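Local coordinates for protein signaling pathway modulator ZraP (Salmonella enterica subsp. enterica serovar Typhimurium, PDB 3LAY) that modulates the Zra envelope stress response as a zinc-binding periplasmic accessory protein with both regulatory and chaperone activity, assembling into oligomers whose higher-order forms need zinc, at residues Y99-L104 / N116-E121; A74-I79 / V138-A143; D81-Q86 / E131-R136. All coordinates share one frame; numbering follows the deposited sequence.

Contact 1 (Y99-L104 / N116-E121)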
ATOM      1  N   TYR J  99     -21.292   9.684  16.967  1.00 28.17           N
ATOM      2  CA  TYR J  99     -22.169   9.518  15.814  1.00 28.09           C
ATOM      3  C   TYR J  99     -23.340  10.524  15.894  1.00 28.07           C
ATOM      4  O   TYR J  99     -23.692  11.204  14.937  1.00 27.52           O
ATOM      5  CB  TYR J  99     -22.742   8.105  15.743  1.00 28.18           C
ATOM      6  CG  TYR J  99     -21.826   6.968  15.319  1.00 27.86           C
ATOM      7  CD1 TYR J  99     -21.238   6.932  14.075  1.00 29.95           C
ATOM      8  CD2 TYR J  99     -21.679   5.874  16.110  1.00 31.70           C
ATOM      9  CE1 TYR J  99     -20.472   5.866  13.670  1.00 29.83           C
ATOM     10  CE2 TYR J  99     -20.918   4.811  15.720  1.00 32.55           C
ATOM     11  CZ  TYR J  99     -20.312   4.810  14.512  1.00 31.67           C
ATOM     12  OH  TYR J  99     -19.550   3.721  14.189  1.00 34.37           O
ATOM     13  N   GLU J 100     -23.954  10.590  17.058  1.00 27.11           N
ATOM     14  CA  GLU J 100     -25.017  11.524  17.273  1.00 25.65           C
ATOM     15  C   GLU J 100     -24.562  12.941  16.861  1.00 24.00           C
ATOM     16  O   GLU J 100     -25.269  13.646  16.156  1.00 25.26           O
ATOM     17  CB  GLU J 100     -25.436  11.474  18.749  1.00 24.85           C
ATOM     18  CG  GLU J 100     -26.519  12.448  19.062  1.00 27.91           C
ATOM     19  CD  GLU J 100     -27.187  12.293  20.421  1.00 31.36           C
ATOM     20  OE1 GLU J 100     -26.757  11.503  21.299  1.00 32.90           O
ATOM     21  OE2 GLU J 100     -28.187  13.011  20.603  1.00 38.41           O
ATOM     22  N   TYR J 101     -23.371  13.334  17.293  1.00 21.67           N
ATOM     23  CA  TYR J 101     -22.798  14.652  16.990  1.00 20.17           C
ATOM     24  C   TYR J 101     -22.710  14.902  15.531  1.00 21.21           C
ATOM     25  O   TYR J 101     -23.004  16.004  15.051  1.00 22.00           O
ATOM     26  CB  TYR J 101     -21.374  14.710  17.520  1.00 19.36           C
ATOM     27  CG  TYR J 101     -20.630  16.010  17.351  1.00 14.28           C
ATOM     28  CD1 TYR J 101     -20.968  17.126  18.093  1.00 11.70           C
ATOM     29  CD2 TYR J 101     -19.517  16.086  16.538  1.00  9.70           C
ATOM     30  CE1 TYR J 101     -20.255  18.317  17.976  1.00  9.11           C
ATOM     31  CE2 TYR J 101     -18.777  17.265  16.419  1.00  6.50           C
ATOM     32  CZ  TYR J 101     -19.162  18.371  17.128  1.00 10.19           C
ATOM     33  OH  TYR J 101     -18.455  19.536  16.999  1.00 11.04           O
ATOM     34  N   ASN J 102     -22.244  13.880  14.818  1.00 21.62           N
ATOM     35  CA  ASN J 102     -22.049  13.984  13.392  1.00 21.15           C
ATOM     36  C   ASN J 102     -23.403  14.018  12.697  1.00 22.01           C
ATOM     37  O   ASN J 102     -23.587  14.686  11.667  1.00 20.54           O
ATOM     38  CB  ASN J 102     -21.108  12.882  12.922  1.00 21.35           C
ATOM     39  CG  ASN J 102     -19.658  13.264  13.105  1.00 18.34           C
ATOM     40  OD1 ASN J 102     -19.238  14.272  12.623  1.00 25.49           O
ATOM     41  ND2 ASN J 102     -18.909  12.470  13.784  1.00 17.72           N
ATOM     42  N   ALA J 103     -24.371  13.350  13.318  1.00 22.63           N
ATOM     43  CA  ALA J 103     -25.742  13.371  12.834  1.00 22.72           C
ATOM     44  C   ALA J 103     -26.225  14.821  12.933  1.00 21.84           C
ATOM     45  O   ALA J 103     -26.711  15.415  11.953  1.00 20.34           O
ATOM     46  CB  ALA J 103     -26.616  12.444  13.664  1.00 21.76           C
ATOM     47  N   LEU J 104     -26.025  15.403  14.102  1.00 20.92           N
ATOM     48  CA  LEU J 104     -26.476  16.754  14.329  1.00 21.47           C
ATOM     49  C   LEU J 104     -25.838  17.717  13.342  1.00 22.39           C
ATOM     50  O   LEU J 104     -26.524  18.526  12.745  1.00 20.32           O
ATOM     51  CB  LEU J 104     -26.208  17.166  15.770  1.00 20.44           C
ATOM     52  CG  LEU J 104     -27.056  16.308  16.717  1.00 23.42           C
ATOM     53  CD1 LEU J 104     -26.721  16.561  18.203  1.00 27.28           C
ATOM     54  CD2 LEU J 104     -28.559  16.507  16.450  1.00 19.57           C
ATOM     55  N   ASN J 116     -24.245  21.663  20.866  1.00 27.61           N
ATOM     56  CA  ASN J 116     -23.441  22.006  22.025  1.00 26.80           C
ATOM     57  C   ASN J 116     -23.634  21.043  23.209  1.00 26.28           C
ATOM     58  O   ASN J 116     -22.658  20.615  23.813  1.00 25.25           O
ATOM     59  CB  ASN J 116     -23.761  23.429  22.460  1.00 27.07           C
ATOM     60  CG  ASN J 116     -23.084  24.476  21.599  1.00 25.05           C
ATOM     61  OD1 ASN J 116     -21.949  24.289  21.154  1.00 21.12           O
ATOM     62  ND2 ASN J 116     -23.772  25.618  21.395  1.00 27.28           N
ATOM     63  N   ALA J 117     -24.888  20.718  23.533  1.00 26.45           N
ATOM     64  CA  ALA J 117     -25.197  19.812  24.645  1.00 27.53           C
ATOM     65  C   ALA J 117     -24.521  18.463  24.425  1.00 30.42           C
ATOM     66  O   ALA J 117     -24.027  17.842  25.397  1.00 31.29           O
ATOM     67  CB  ALA J 117     -26.682  19.634  24.832  1.00 25.53           C
ATOM     68  N   VAL J 118     -24.472  18.029  23.151  1.00 31.39           N
ATOM     69  CA  VAL J 118     -23.843  16.768  22.784  1.00 31.23           C
ATOM     70  C   VAL J 118     -22.327  16.917  22.860  1.00 31.38           C
ATOM     71  O   VAL J 118     -21.615  15.983  23.232  1.00 31.12           O
ATOM     72  CB  VAL J 118     -24.349  16.290  21.404  1.00 31.96           C
ATOM     73  CG1 VAL J 118     -23.423  15.231  20.762  1.00 30.79           C
ATOM     74  CG2 VAL J 118     -25.783  15.755  21.560  1.00 31.97           C
ATOM     75  N   ALA J 119     -21.819  18.094  22.526  1.00 31.55           N
ATOM     76  CA  ALA J 119     -20.362  18.316  22.661  1.00 31.48           C
ATOM     77  C   ALA J 119     -19.988  18.144  24.108  1.00 30.70           C
ATOM     78  O   ALA J 119     -18.965  17.538  24.392  1.00 30.92           O
ATOM     79  CB  ALA J 119     -19.919  19.694  22.165  1.00 29.35           C
ATOM     80  N   LYS J 120     -20.837  18.616  25.023  1.00 30.38           N
ATOM     81  CA  LYS J 120     -20.495  18.523  26.457  1.00 31.63           C
ATOM     82  C   LYS J 120     -20.517  17.083  26.929  1.00 29.80           C
ATOM     83  O   LYS J 120     -19.612  16.653  27.581  1.00 28.25           O
ATOM     84  CB  LYS J 120     -21.413  19.376  27.325  1.00 32.39           C
ATOM     85  CG  LYS J 120     -21.491  20.820  26.906  1.00 38.53           C
ATOM     86  CD  LYS J 120     -20.149  21.534  26.987  1.00 47.58           C
ATOM     87  CE  LYS J 120     -20.338  23.043  26.682  1.00 51.98           C
ATOM     88  NZ  LYS J 120     -19.185  23.878  27.178  1.00 53.01           N
ATOM     89  N   GLU J 121     -21.550  16.334  26.578  1.00 29.79           N
ATOM     90  CA  GLU J 121     -21.592  14.941  26.945  1.00 30.20           C
ATOM     91  C   GLU J 121     -20.309  14.293  26.485  1.00 30.59           C
ATOM     92  O   GLU J 121     -19.676  13.594  27.253  1.00 32.58           O
ATOM     93  CB  GLU J 121     -22.834  14.244  26.383  1.00 30.93           C
ATOM     94  CG  GLU J 121     -24.134  14.671  27.105  1.00 34.20           C
ATOM     95  CD  GLU J 121     -25.427  14.210  26.424  1.00 41.29           C
ATOM     96  OE1 GLU J 121     -25.530  14.273  25.167  1.00 43.73           O
ATOM     97  OE2 GLU J 121     -26.359  13.820  27.169  1.00 46.63           O
TER
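Val-118 projects from one arm of a long antiparallel helical hairpin and lodges against Glu-100, Tyr-101 and Leu-104 on the other, a compact example of how a single branched side chain can join two helices. Segments 99-104 and 116-121 lie near the turn of the hairpin, their axes 9.7 Å apart at closest approach and their directions 161° apart. The two methyls of Val-118 divide the work. CG1, anti to the backbone N (chi1 162°), points at the root of Tyr-101, where it lies 3.9 Å from Tyr-101 CB and equally close to the CA. Relative to the ring it sits at the edge, near the plane, rather than over a face. CG2 takes the position beside the backbone N and meets Leu-104 end to end, with Val-118 CG2 and Leu-104 CD1 3.6 Å apart. The same methyl is flanked by the carboxylate of Glu-100, whose extended chain crosses that of Val-118 at a slant and brings Glu-100 OE2 to 3.8 Å from Val-118 CG2, so that an acidic group borders the apolar cluster. Tyr-101 has its CG anti to the backbone N (chi1 -178°), which sends the ring past Val-118 toward Ala-119; Ala-119 CB is 4.4 Å from Tyr-101 CE1.

Beyond the pair of segments, Ile-115 and Met-122 of helix 112-142 also touch Tyr-101, and Val-134 of a neighbouring subunit packs on both Tyr-101 and Ala-119. The phenol is thus largely enclosed by protein, with its polar end used at a subunit boundary in the decameric helical barrel. There, Tyr-101 OH is hydrogen-bonded to Asp-137 OD2 of that neighbouring subunit.

Contact 2 (A74-I79 / V138-A143)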
ATOM      1  N   ALA J  74       3.097 -10.381  28.567  1.00 34.90           N
ATOM      2  CA  ALA J  74       1.925 -10.807  29.346  1.00 33.19           C
ATOM      3  C   ALA J  74       1.492  -9.740  30.344  1.00 32.04           C
ATOM      4  O   ALA J  74       0.324  -9.410  30.429  1.00 33.19           O
ATOM      5  CB  ALA J  74       2.201 -12.167  30.042  1.00 30.70           C
ATOM      6  N   THR J  75       2.400  -9.160  31.094  1.00 30.67           N
ATOM      7  CA  THR J  75       1.931  -8.131  31.967  1.00 30.65           C
ATOM      8  C   THR J  75       1.273  -7.029  31.123  1.00 31.88           C
ATOM      9  O   THR J  75       0.173  -6.575  31.423  1.00 33.86           O
ATOM     10  CB  THR J  75       3.030  -7.554  32.722  1.00 30.08           C
ATOM     11  OG1 THR J  75       3.684  -8.611  33.384  1.00 28.73           O
ATOM     12  CG2 THR J  75       2.499  -6.565  33.722  1.00 30.71           C
ATOM     13  N   ALA J  76       1.938  -6.583  30.071  1.00 31.13           N
ATOM     14  CA  ALA J  76       1.327  -5.551  29.262  1.00 31.71           C
ATOM     15  C   ALA J  76      -0.080  -5.994  28.824  1.00 31.80           C
ATOM     16  O   ALA J  76      -1.048  -5.224  28.950  1.00 32.45           O
ATOM     17  CB  ALA J  76       2.177  -5.215  28.037  1.00 30.33           C
ATOM     18  N   GLN J  77      -0.194  -7.230  28.340  1.00 30.37           N
ATOM     19  CA  GLN J  77      -1.456  -7.695  27.814  1.00 29.64           C
ATOM     20  C   GLN J  77      -2.503  -7.618  28.879  1.00 29.10           C
ATOM     21  O   GLN J  77      -3.613  -7.179  28.620  1.00 27.15           O
ATOM     22  CB  GLN J  77      -1.353  -9.117  27.279  1.00 29.74           C
ATOM     23  CG  GLN J  77      -2.704  -9.741  26.926  1.00 31.28           C
ATOM     24  N   LYS J  78      -2.135  -8.003  30.099  1.00 28.73           N
ATOM     25  CA  LYS J  78      -3.100  -7.999  31.191  1.00 29.13           C
ATOM     26  C   LYS J  78      -3.529  -6.543  31.536  1.00 28.96           C
ATOM     27  O   LYS J  78      -4.732  -6.254  31.682  1.00 28.63           O
ATOM     28  CB  LYS J  78      -2.542  -8.736  32.416  1.00 28.57           C
ATOM     29  CG  LYS J  78      -3.615  -9.093  33.446  1.00 31.88           C
ATOM     30  CD  LYS J  78      -3.002  -9.417  34.855  1.00 37.25           C
ATOM     31  N   ILE J  79      -2.560  -5.626  31.633  1.00 27.57           N
ATOM     32  CA  ILE J  79      -2.891  -4.259  31.937  1.00 27.73           C
ATOM     33  C   ILE J  79      -3.865  -3.708  30.880  1.00 28.27           C
ATOM     34  O   ILE J  79      -4.843  -3.050  31.198  1.00 26.35           O
ATOM     35  CB  ILE J  79      -1.609  -3.413  32.086  1.00 29.44           C
ATOM     36  CG1 ILE J  79      -0.841  -3.838  33.366  1.00 27.42           C
ATOM     37  CG2 ILE J  79      -1.928  -1.890  32.114  1.00 25.29           C
ATOM     38  CD1 ILE J  79       0.627  -3.360  33.435  1.00 24.21           C
ATOM     39  N   VAL J 138       0.406   4.644  33.652  1.00 28.80           N
ATOM     40  CA  VAL J 138       1.148   4.647  34.903  1.00 28.54           C
ATOM     41  C   VAL J 138       1.390   3.207  35.383  1.00 31.23           C
ATOM     42  O   VAL J 138       2.459   2.861  35.917  1.00 31.36           O
ATOM     43  CB  VAL J 138       0.364   5.399  35.996  1.00 28.73           C
ATOM     44  CG1 VAL J 138       0.953   5.122  37.331  1.00 17.58           C
ATOM     45  CG2 VAL J 138       0.311   6.882  35.680  1.00 24.46           C
ATOM     46  N   ALA J 139       0.372   2.376  35.212  1.00 32.85           N
ATOM     47  CA  ALA J 139       0.492   0.982  35.583  1.00 34.16           C
ATOM     48  C   ALA J 139       1.663   0.415  34.789  1.00 35.07           C
ATOM     49  O   ALA J 139       2.632  -0.114  35.384  1.00 36.36           O
ATOM     50  CB  ALA J 139      -0.782   0.233  35.265  1.00 33.93           C
ATOM     51  N   MET J 140       1.584   0.557  33.456  1.00 34.14           N
ATOM     52  CA  MET J 140       2.632   0.084  32.552  1.00 33.81           C
ATOM     53  C   MET J 140       3.999   0.542  33.020  1.00 34.26           C
ATOM     54  O   MET J 140       4.914  -0.283  33.142  1.00 33.40           O
ATOM     55  CB  MET J 140       2.418   0.604  31.129  1.00 33.98           C
ATOM     56  CG  MET J 140       1.238   0.012  30.423  1.00 36.35           C
ATOM     57  SD  MET J 140       1.516  -1.664  29.843  1.00 39.68           S
ATOM     58  CE  MET J 140       2.415  -1.414  28.311  1.00 38.02           C
ATOM     59  N   ALA J 141       4.145   1.851  33.286  1.00 34.41           N
ATOM     60  CA  ALA J 141       5.451   2.395  33.725  1.00 34.45           C
ATOM     61  C   ALA J 141       5.887   1.734  35.012  1.00 33.69           C
ATOM     62  O   ALA J 141       7.051   1.362  35.156  1.00 34.23           O
ATOM     63  CB  ALA J 141       5.416   3.932  33.908  1.00 34.35           C
ATOM     64  N   GLN J 142       4.955   1.559  35.934  1.00 32.23           N
ATOM     65  CA  GLN J 142       5.314   0.939  37.190  1.00 32.53           C
ATOM     66  C   GLN J 142       5.720  -0.522  37.041  1.00 33.28           C
ATOM     67  O   GLN J 142       6.371  -1.056  37.917  1.00 32.48           O
ATOM     68  CB  GLN J 142       4.191   1.089  38.230  1.00 32.38           C
ATOM     69  CG  GLN J 142       4.103   2.461  38.837  1.00 27.01           C
ATOM     70  CD  GLN J 142       2.924   2.595  39.737  1.00 28.40           C
ATOM     71  OE1 GLN J 142       1.833   2.099  39.420  1.00 33.32           O
ATOM     72  NE2 GLN J 142       3.100   3.283  40.857  1.00 25.27           N
ATOM     73  N   ALA J 143       5.337  -1.180  35.943  1.00 35.10           N
ATOM     74  CA  ALA J 143       5.757  -2.588  35.728  1.00 35.52           C
ATOM     75  C   ALA J 143       7.074  -2.695  34.972  1.00 37.14           C
ATOM     76  O   ALA J 143       7.523  -3.766  34.698  1.00 37.55           O
ATOM     77  CB  ALA J 143       4.692  -3.389  35.043  1.00 34.97           C
TER
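Ile-79 and Met-140 interlock near the open end of the helical hairpin, where the contact illustrates knobs-into-holes packing between antiparallel helices. Segment 74-79 runs at 162° to the helical part of 138-143, with 10.2 Å between the axes at closest approach. Ile-79 is the knob. It enters a hollow bordered by Arg-136, Ala-139, Met-140 and Ala-143, positions that enclose one diamond on the surface of helix 112-142. The small alanines leave room for the branched side chain. Its CG2, anti to the backbone N, fits between Ala-139 CB, 4.0 Å from Ile-79 CG2, and the CG of Met-140. CD1 reaches along the opposing helix instead, with Ile-79 CD1 lying 4.0 Å from the backbone N of Met-140 and the methyl of Ala-143 somewhat farther off.

Met-140 answers with a bump of its own. Its CB does not aim at helix 70-106, yet bends at chi2 (-76°) and chi3 fold the chain back so that the thioether end reaches across. The sulfur settles against Ala-76, with Met-140 SD 3.9 Å from Ala-76 CA, and the terminal methyl beside it covers the alanine CB. A short residue on one helix thus receives the long, flexible one on the other. Ile-145, in the loop after helix 112-142, packs on Thr-75, Ala-76 and Met-140, extending the apolar surface beyond the helix. On another side of that helix, Ala-141 packs on Leu-105 of a neighbouring subunit, so the segment also takes part in the decamer. Where the helix gives way to loop, the margin of the contact is a meeting of two methyls, with Thr-75 CG2 4.1 Å from Ala-143 CB.

Contact 3 (D81-Q86 / E131-R136)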
ATOM      1  N   ASP J  81      -6.019  -5.469  28.912  1.00 32.61           N
ATOM      2  CA  ASP J  81      -7.321  -6.114  29.012  1.00 33.13           C
ATOM      3  C   ASP J  81      -8.067  -5.482  30.144  1.00 32.77           C
ATOM      4  O   ASP J  81      -9.260  -5.200  30.036  1.00 33.86           O
ATOM      5  CB  ASP J  81      -7.220  -7.643  29.270  1.00 32.95           C
ATOM      6  CG  ASP J  81      -6.674  -8.417  28.064  1.00 35.32           C
ATOM      7  OD1 ASP J  81      -6.633  -7.838  26.948  1.00 39.24           O
ATOM      8  OD2 ASP J  81      -6.276  -9.594  28.221  1.00 38.29           O
ATOM      9  N   ASP J  82      -7.379  -5.261  31.246  1.00 32.23           N
ATOM     10  CA  ASP J  82      -8.057  -4.685  32.367  1.00 32.00           C
ATOM     11  C   ASP J  82      -8.643  -3.385  31.963  1.00 30.81           C
ATOM     12  O   ASP J  82      -9.815  -3.129  32.211  1.00 29.58           O
ATOM     13  CB  ASP J  82      -7.127  -4.564  33.542  1.00 32.86           C
ATOM     14  CG  ASP J  82      -6.869  -5.901  34.187  1.00 33.87           C
ATOM     15  OD1 ASP J  82      -7.602  -6.864  33.812  1.00 32.23           O
ATOM     16  OD2 ASP J  82      -5.964  -5.980  35.063  1.00 33.17           O
ATOM     17  N   TYR J  83      -7.830  -2.592  31.282  1.00 31.15           N
ATOM     18  CA  TYR J  83      -8.246  -1.282  30.801  1.00 30.83           C
ATOM     19  C   TYR J  83      -9.422  -1.385  29.830  1.00 30.25           C
ATOM     20  O   TYR J  83     -10.385  -0.625  29.933  1.00 30.36           O
ATOM     21  CB  TYR J  83      -7.061  -0.545  30.179  1.00 30.20           C
ATOM     22  CG  TYR J  83      -7.487   0.570  29.281  1.00 34.18           C
ATOM     23  CD1 TYR J  83      -7.883   1.810  29.792  1.00 34.68           C
ATOM     24  CD2 TYR J  83      -7.498   0.395  27.890  1.00 33.04           C
ATOM     25  CE1 TYR J  83      -8.291   2.825  28.945  1.00 33.02           C
ATOM     26  CE2 TYR J  83      -7.895   1.387  27.063  1.00 28.70           C
ATOM     27  CZ  TYR J  83      -8.290   2.601  27.581  1.00 34.27           C
ATOM     28  OH  TYR J  83      -8.713   3.581  26.702  1.00 39.31           O
ATOM     29  N   TYR J  84      -9.372  -2.334  28.907  1.00 30.14           N
ATOM     30  CA  TYR J  84     -10.467  -2.465  27.932  1.00 30.94           C
ATOM     31  C   TYR J  84     -11.760  -2.821  28.629  1.00 29.74           C
ATOM     32  O   TYR J  84     -12.794  -2.191  28.399  1.00 30.60           O
ATOM     33  CB  TYR J  84     -10.165  -3.456  26.766  1.00 31.75           C
ATOM     34  CG  TYR J  84      -9.189  -2.888  25.765  1.00 33.81           C
ATOM     35  CD1 TYR J  84      -9.429  -1.678  25.141  1.00 37.86           C
ATOM     36  CD2 TYR J  84      -8.036  -3.565  25.433  1.00 40.16           C
ATOM     37  CE1 TYR J  84      -8.496  -1.129  24.241  1.00 38.28           C
ATOM     38  CE2 TYR J  84      -7.107  -3.036  24.539  1.00 38.86           C
ATOM     39  CZ  TYR J  84      -7.343  -1.830  23.959  1.00 40.65           C
ATOM     40  OH  TYR J  84      -6.406  -1.346  23.082  1.00 50.87           O
ATOM     41  N   THR J  85     -11.695  -3.838  29.455  1.00 27.95           N
ATOM     42  CA  THR J  85     -12.808  -4.268  30.235  1.00 27.57           C
ATOM     43  C   THR J  85     -13.413  -3.143  31.086  1.00 29.09           C
ATOM     44  O   THR J  85     -14.610  -2.966  31.086  1.00 29.57           O
ATOM     45  CB  THR J  85     -12.336  -5.447  31.150  1.00 27.92           C
ATOM     46  OG1 THR J  85     -12.221  -6.622  30.342  1.00 27.21           O
ATOM     47  CG2 THR J  85     -13.295  -5.713  32.349  1.00 24.74           C
ATOM     48  N   GLN J  86     -12.611  -2.390  31.832  1.00 29.80           N
ATOM     49  CA  GLN J  86     -13.187  -1.356  32.690  1.00 31.05           C
ATOM     50  C   GLN J  86     -13.846  -0.194  31.937  1.00 30.34           C
ATOM     51  O   GLN J  86     -14.788   0.397  32.451  1.00 32.33           O
ATOM     52  CB  GLN J  86     -12.119  -0.801  33.654  1.00 31.21           C
ATOM     53  CG  GLN J  86     -11.750  -1.808  34.714  1.00 38.08           C
ATOM     54  CD  GLN J  86     -10.298  -1.737  35.188  1.00 43.80           C
ATOM     55  OE1 GLN J  86      -9.533  -0.855  34.770  1.00 50.09           O
ATOM     56  NE2 GLN J  86      -9.902  -2.705  36.029  1.00 36.51           N
ATOM     57  N   GLU J 131      -8.697   9.635  32.067  1.00 35.58           N
ATOM     58  CA  GLU J 131      -8.220   9.274  33.363  1.00 37.03           C
ATOM     59  C   GLU J 131      -7.837   7.789  33.398  1.00 35.99           C
ATOM     60  O   GLU J 131      -6.775   7.409  33.938  1.00 36.13           O
ATOM     61  CB  GLU J 131      -9.266   9.553  34.430  1.00 39.40           C
ATOM     62  CG  GLU J 131      -9.441  11.025  34.749  1.00 44.23           C
ATOM     63  CD  GLU J 131     -10.325  11.261  35.956  1.00 50.91           C
ATOM     64  OE1 GLU J 131     -10.463  10.328  36.801  1.00 55.47           O
ATOM     65  OE2 GLU J 131     -10.849  12.388  36.073  1.00 53.73           O
ATOM     66  N   GLN J 132      -8.702   6.954  32.823  1.00 33.62           N
ATOM     67  CA  GLN J 132      -8.435   5.543  32.762  1.00 31.69           C
ATOM     68  C   GLN J 132      -7.174   5.308  31.988  1.00 30.93           C
ATOM     69  O   GLN J 132      -6.380   4.486  32.383  1.00 33.94           O
ATOM     70  CB  GLN J 132      -9.615   4.762  32.190  1.00 31.28           C
ATOM     71  CG  GLN J 132     -10.909   4.852  33.038  1.00 31.98           C
ATOM     72  CD  GLN J 132     -10.708   4.373  34.448  1.00 33.97           C
ATOM     73  OE1 GLN J 132      -9.992   3.404  34.691  1.00 38.35           O
ATOM     74  NE2 GLN J 132     -11.322   5.054  35.390  1.00 37.56           N
ATOM     75  N   ARG J 133      -6.947   6.018  30.908  1.00 29.32           N
ATOM     76  CA  ARG J 133      -5.702   5.824  30.203  1.00 30.79           C
ATOM     77  C   ARG J 133      -4.480   6.218  31.000  1.00 29.29           C
ATOM     78  O   ARG J 133      -3.406   5.647  30.835  1.00 30.38           O
ATOM     79  CB  ARG J 133      -5.668   6.649  28.934  1.00 32.98           C
ATOM     80  CG  ARG J 133      -6.534   6.162  27.889  1.00 39.84           C
ATOM     81  CD  ARG J 133      -6.647   7.198  26.830  1.00 48.75           C
ATOM     82  NE  ARG J 133      -7.537   6.721  25.789  1.00 54.21           N
ATOM     83  CZ  ARG J 133      -8.220   7.509  24.979  1.00 60.58           C
ATOM     84  NH1 ARG J 133      -8.134   8.827  25.118  1.00 66.10           N
ATOM     85  NH2 ARG J 133      -9.006   6.985  24.044  1.00 61.36           N
ATOM     86  N   VAL J 134      -4.586   7.264  31.796  1.00 27.57           N
ATOM     87  CA  VAL J 134      -3.443   7.622  32.594  1.00 25.95           C
ATOM     88  C   VAL J 134      -3.172   6.514  33.578  1.00 24.75           C
ATOM     89  O   VAL J 134      -2.028   6.113  33.729  1.00 23.17           O
ATOM     90  CB  VAL J 134      -3.610   8.975  33.299  1.00 27.16           C
ATOM     91  CG1 VAL J 134      -2.402   9.245  34.206  1.00 21.05           C
ATOM     92  CG2 VAL J 134      -3.818  10.096  32.207  1.00 21.44           C
ATOM     93  N   LYS J 135      -4.213   5.975  34.218  1.00 25.77           N
ATOM     94  CA  LYS J 135      -3.992   4.848  35.154  1.00 26.46           C
ATOM     95  C   LYS J 135      -3.282   3.758  34.447  1.00 25.96           C
ATOM     96  O   LYS J 135      -2.362   3.164  34.972  1.00 26.41           O
ATOM     97  CB  LYS J 135      -5.267   4.243  35.698  1.00 27.32           C
ATOM     98  CG  LYS J 135      -6.051   5.145  36.587  1.00 32.73           C
ATOM     99  CD  LYS J 135      -7.116   4.359  37.382  1.00 38.30           C
ATOM    100  CE  LYS J 135      -8.052   5.358  38.164  1.00 40.89           C
ATOM    101  NZ  LYS J 135      -9.398   4.759  38.527  1.00 43.41           N
ATOM    102  N   ARG J 136      -3.694   3.503  33.225  1.00 25.09           N
ATOM    103  CA  ARG J 136      -3.084   2.438  32.482  1.00 26.48           C
ATOM    104  C   ARG J 136      -1.632   2.716  32.149  1.00 27.56           C
ATOM    105  O   ARG J 136      -0.775   1.853  32.361  1.00 27.57           O
ATOM    106  CB  ARG J 136      -3.828   2.252  31.203  1.00 27.58           C
ATOM    107  CG  ARG J 136      -3.466   1.042  30.475  1.00 29.90           C
ATOM    108  CD  ARG J 136      -3.917   1.168  29.054  1.00 32.49           C
ATOM    109  NE  ARG J 136      -3.204   2.247  28.363  1.00 33.86           N
ATOM    110  CZ  ARG J 136      -3.667   2.842  27.271  1.00 37.79           C
ATOM    111  NH1 ARG J 136      -4.853   2.472  26.793  1.00 39.31           N
ATOM    112  NH2 ARG J 136      -2.985   3.829  26.674  1.00 36.82           N
TER
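Tyr-83 and Arg-136 are joined by a cation-pi interaction, the guanidinium carbon Arg-136 CZ standing 4.5 Å from the centroid of the Tyr-83 ring. The guanidinium does not lie flat on the phenol. Its plane is turned 76° from that of the ring, so an edge, led by NH1, is directed at the face. Arg-136 CD already lies over the same ring, 3.6 Å from Tyr-83 CG, a CH-pi contact; the bend at chi3 (65°) beyond it then turns the guanidinium in over the face. The NE and NH2 atoms of Arg-136 are held by hydrogen bonds just beyond the segments.

Van der Waals contacts border the ring as well. Tyr-83, with CG anti to the backbone N, spans the groove between the two antiparallel arms of the helical hairpin. Gln-132 CB meets its edge 4.0 Å from Tyr-83 CE1, and Arg-133 CG lies 3.9 Å from the same Tyr-83 CE1. Thr-87 of helix 70-106 touches Gln-132 as well.

The one hydrogen bond between the two segments is weak, from Arg-133 NE to Tyr-83 OH, 3.5 Å long and bent to 144° at the hydrogen. The stronger partner of Arg-133 is Asp-130, one turn back on its own helix, which forms a salt bridge with Arg-133 NH1.

All three contacts fasten the same two helices, 70-106 and 112-142, at successive heights of one long hairpin. Contact 1 lies nearest the connecting turn, with 11 residues between its segments; contact 3 encloses it along the chain, and contact 2 encloses both. Contacts 2 and 3 are neighbours, their centres 10 Å apart, and touch where Ile-79 meets Arg-136. Contact 1 is about 24 Å from contact 3 and 34 Å from contact 2, measured between centres. Contacts 1 and 2 fall on opposite sides of the chain's centre, yet the same neighbouring subunit reaches both, consistent with hairpins lying side by side along their length in the decameric barrel.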